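Local atomic coordinates of tRNA (guanine(9)-N1)-methyltransferase (Schizosaccharomyces pombe, PDB entry 4JWH), a protein that transfers a methyl group from S-adenosyl-L-methionine to N1 of guanine at position 9 of cytoplasmic tRNA. Residues T129-A134 and Q256-L261. Numbering follows the deposited sequence. Where two conformers were deposited one is given.
Sequences TRCHSA and QVFEIL. With SAH (S-adenosyl-L-homocysteine), chain C.
Phe258 reaches across to Cys131 and lays one face of its ring against it. Cys131 CB stands over that face, 4.2 Å from the ring centroid and displaced toward the rim on the CG and CD2 side, a CH-pi contact. The sulfur sits further off the ring normal: SG is 4.7 Å from the centroid in an oblique sulfur-aromatic contact and packs 3.6 Å from Phe258 CB, where the ring joins its helix. Phe258 CG is anti to the backbone N (chi1 -178°), which points the root of the ring at the other helix. At the far side of the ring, Phe258 CE2 comes 3.3 Å from the carbonyl O of Cys131. Ala134, one turn further along, meets the ring differently, its CB lying near the ring plane at the edge, 4.1 Å from CE2. The same methyl touches Glu259 CG at 3.9 Å, so that it contacts both side chains.

Beyond CG, Glu259 is extended toward the more exposed side of the interface, where its OE1 is hydrogen-bonded to Asn255 of its own helix. Arg130 lies alongside it at this exposed rim. No hydrogen bond joins the segments, which run nearly parallel, with axes 9.3 Å apart and 14° between their directions. Beneath them Phe258 also packs on Ile106 and Ile211, from the adjacent strands 105-109 and 208-212. Next to Phe258, Val257 turns to the cofactor product, its CG2 3.5 Å from N9 of S-adenosyl-L-homocysteine. Helices 118-137 and 254-267 thus pack side by side over the central parallel sheet of the SPOUT methyltransferase fold, the second helix also lining the cofactor pocket.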
loop_
_atom_site.group_PDB
_atom_site.type_symbol
_atom_site.label_atom_id
_atom_site.label_comp_id
_atom_site.label_asym_id
_atom_site.label_seq_id
_atom_site.Cartn_x
_atom_site.Cartn_y
_atom_site.Cartn_z
ATOM N N THR A 129 -0.656 6.524 -8.164
ATOM C CA THR A 129 0.073 6.421 -9.444
ATOM C C THR A 129 1.520 5.929 -9.231
ATOM O O THR A 129 2.002 5.067 -9.971
ATOM C CB THR A 129 0.067 7.783 -10.170
ATOM O OG1 THR A 129 -1.287 8.204 -10.383
ATOM C CG2 THR A 129 0.817 7.722 -11.514
ATOM N N ARG A 130 2.198 6.451 -8.203
ATOM C CA ARG A 130 3.564 6.003 -7.900
ATOM C C ARG A 130 3.589 4.522 -7.519
ATOM O O ARG A 130 4.544 3.829 -7.853
ATOM C CB ARG A 130 4.265 6.883 -6.839
ATOM C CG ARG A 130 5.102 8.036 -7.451
ATOM C CD ARG A 130 6.106 8.671 -6.479
ATOM N NE ARG A 130 5.723 10.019 -6.050
ATOM C CZ ARG A 130 6.498 10.801 -5.298
ATOM N NH1 ARG A 130 7.690 10.375 -4.907
ATOM N NH2 ARG A 130 6.090 12.008 -4.938
ATOM N N CYS A 131 2.535 4.032 -6.852
ATOM C CA CYS A 131 2.459 2.587 -6.486
ATOM C C CYS A 131 2.398 1.743 -7.762
ATOM O O CYS A 131 3.125 0.748 -7.895
ATOM C CB CYS A 131 1.245 2.245 -5.609
ATOM S SG CYS A 131 1.247 2.935 -3.888
ATOM N N HIS A 132 1.524 2.130 -8.686
ATOM C CA HIS A 132 1.515 1.447 -9.988
ATOM C C HIS A 132 2.869 1.523 -10.704
ATOM O O HIS A 132 3.355 0.523 -11.230
ATOM C CB HIS A 132 0.411 1.993 -10.896
ATOM C CG HIS A 132 0.482 1.459 -12.287
ATOM N ND1 HIS A 132 0.891 2.229 -13.356
ATOM C CD2 HIS A 132 0.244 0.217 -12.779
ATOM C CE1 HIS A 132 0.869 1.490 -14.454
ATOM N NE2 HIS A 132 0.470 0.271 -14.134
ATOM N N SER A 133 3.509 2.694 -10.717
ATOM C CA SER A 133 4.770 2.824 -11.488
ATOM C C SER A 133 5.878 1.984 -10.849
ATOM O O SER A 133 6.637 1.320 -11.543
ATOM C CB SER A 133 5.209 4.292 -11.611
ATOM O OG SER A 133 4.078 5.091 -11.942
ATOM N N ALA A 134 5.962 2.025 -9.520
ATOM C CA ALA A 134 6.941 1.213 -8.778
ATOM C C ALA A 134 6.664 -0.290 -8.992
ATOM O O ALA A 134 7.581 -1.081 -9.202
ATOM C CB ALA A 134 6.905 1.577 -7.307
ATOM N N GLN A 256 5.544 5.269 -0.157
ATOM C CA GLN A 256 6.786 4.837 0.516
ATOM C C GLN A 256 6.644 3.410 1.058
ATOM O O GLN A 256 7.548 2.574 0.939
ATOM C CB GLN A 256 7.188 5.804 1.634
ATOM C CG GLN A 256 7.846 7.090 1.112
ATOM C CD GLN A 256 8.114 8.093 2.219
ATOM O OE1 GLN A 256 7.337 8.202 3.167
ATOM N NE2 GLN A 256 9.225 8.837 2.101
ATOM N N VAL A 257 5.495 3.127 1.644
ATOM C CA VAL A 257 5.253 1.807 2.227
ATOM C C VAL A 257 5.197 0.793 1.097
ATOM O O VAL A 257 5.843 -0.238 1.146
ATOM C CB VAL A 257 3.909 1.812 3.009
ATOM C CG1 VAL A 257 3.485 0.385 3.364
ATOM C CG2 VAL A 257 4.076 2.654 4.276
ATOM N N PHE A 258 4.444 1.108 0.049
ATOM C CA PHE A 258 4.390 0.206 -1.117
ATOM C C PHE A 258 5.782 -0.104 -1.664
ATOM O O PHE A 258 6.135 -1.272 -1.894
ATOM C CB PHE A 258 3.515 0.741 -2.256
ATOM C CG PHE A 258 3.442 -0.210 -3.409
ATOM C CD1 PHE A 258 2.481 -1.207 -3.425
ATOM C CD2 PHE A 258 4.395 -0.177 -4.419
ATOM C CE1 PHE A 258 2.437 -2.156 -4.479
ATOM C CE2 PHE A 258 4.378 -1.122 -5.453
ATOM C CZ PHE A 258 3.385 -2.113 -5.466
ATOM N N GLU A 259 6.560 0.953 -1.911
ATOM C CA GLU A 259 7.905 0.821 -2.443
ATOM C C GLU A 259 8.791 -0.040 -1.538
ATOM O O GLU A 259 9.608 -0.866 -2.014
ATOM C CB GLU A 259 8.524 2.216 -2.646
ATOM C CG GLU A 259 7.887 3.039 -3.778
ATOM C CD GLU A 259 8.228 4.528 -3.649
ATOM O OE1 GLU A 259 7.657 5.340 -4.384
ATOM O OE2 GLU A 259 9.050 4.890 -2.756
ATOM N N ILE A 260 8.657 0.153 -0.223
ATOM C CA ILE A 260 9.439 -0.653 0.712
ATOM C C ILE A 260 9.059 -2.145 0.618
ATOM O O ILE A 260 9.936 -3.002 0.564
ATOM C CB ILE A 260 9.311 -0.114 2.150
ATOM C CG1 ILE A 260 10.141 1.189 2.317
ATOM C CG2 ILE A 260 9.648 -1.204 3.223
ATOM C CD1 ILE A 260 9.588 1.983 3.507
ATOM N N LEU A 261 7.761 -2.445 0.588
ATOM C CA LEU A 261 7.293 -3.837 0.453
ATOM C C LEU A 261 7.857 -4.464 -0.804
ATOM O O LEU A 261 8.381 -5.571 -0.765
ATOM C CB LEU A 261 5.769 -3.917 0.430
ATOM C CG LEU A 261 5.059 -3.316 1.657
ATOM C CD1 LEU A 261 3.535 -3.387 1.414
ATOM C CD2 LEU A 261 5.450 -4.115 2.912
HETATM N N SAH C . -3.261 7.811 10.620
HETATM C CA SAH C . -3.279 7.012 9.404
HETATM C CB SAH C . -2.139 7.564 8.507
HETATM C CG SAH C . -1.418 6.481 7.820
HETATM S SD SAH C . -0.173 6.687 6.607
HETATM C C SAH C . -3.360 5.550 9.823
HETATM O O SAH C . -2.882 4.616 9.252
HETATM O OXT SAH C . -4.012 5.259 10.781
HETATM C "C5'" SAH C . -0.816 5.728 5.295
HETATM C "C4'" SAH C . -0.642 4.215 5.358
HETATM O "O4'" SAH C . 0.687 3.812 5.240
HETATM C "C3'" SAH C . -1.171 3.499 6.607
HETATM O "O3'" SAH C . -2.553 3.291 6.568
HETATM C "C2'" SAH C . -0.389 2.232 6.646
HETATM O "O2'" SAH C . -1.043 1.296 5.851
HETATM C "C1'" SAH C . 0.910 2.683 6.034
HETATM N N9 SAH C . 1.978 2.903 7.024
HETATM C C8 SAH C . 2.590 4.028 7.265
HETATM N N7 SAH C . 3.546 3.900 8.147
HETATM C C5 SAH C . 3.584 2.644 8.465
HETATM C C6 SAH C . 4.370 1.794 9.362
HETATM N N6 SAH C . 5.321 2.309 10.097
HETATM N N1 SAH C . 4.086 0.515 9.406
HETATM C C2 SAH C . 3.127 -0.010 8.665
HETATM N N3 SAH C . 2.371 0.685 7.854
HETATM C C4 SAH C . 2.548 1.992 7.704
#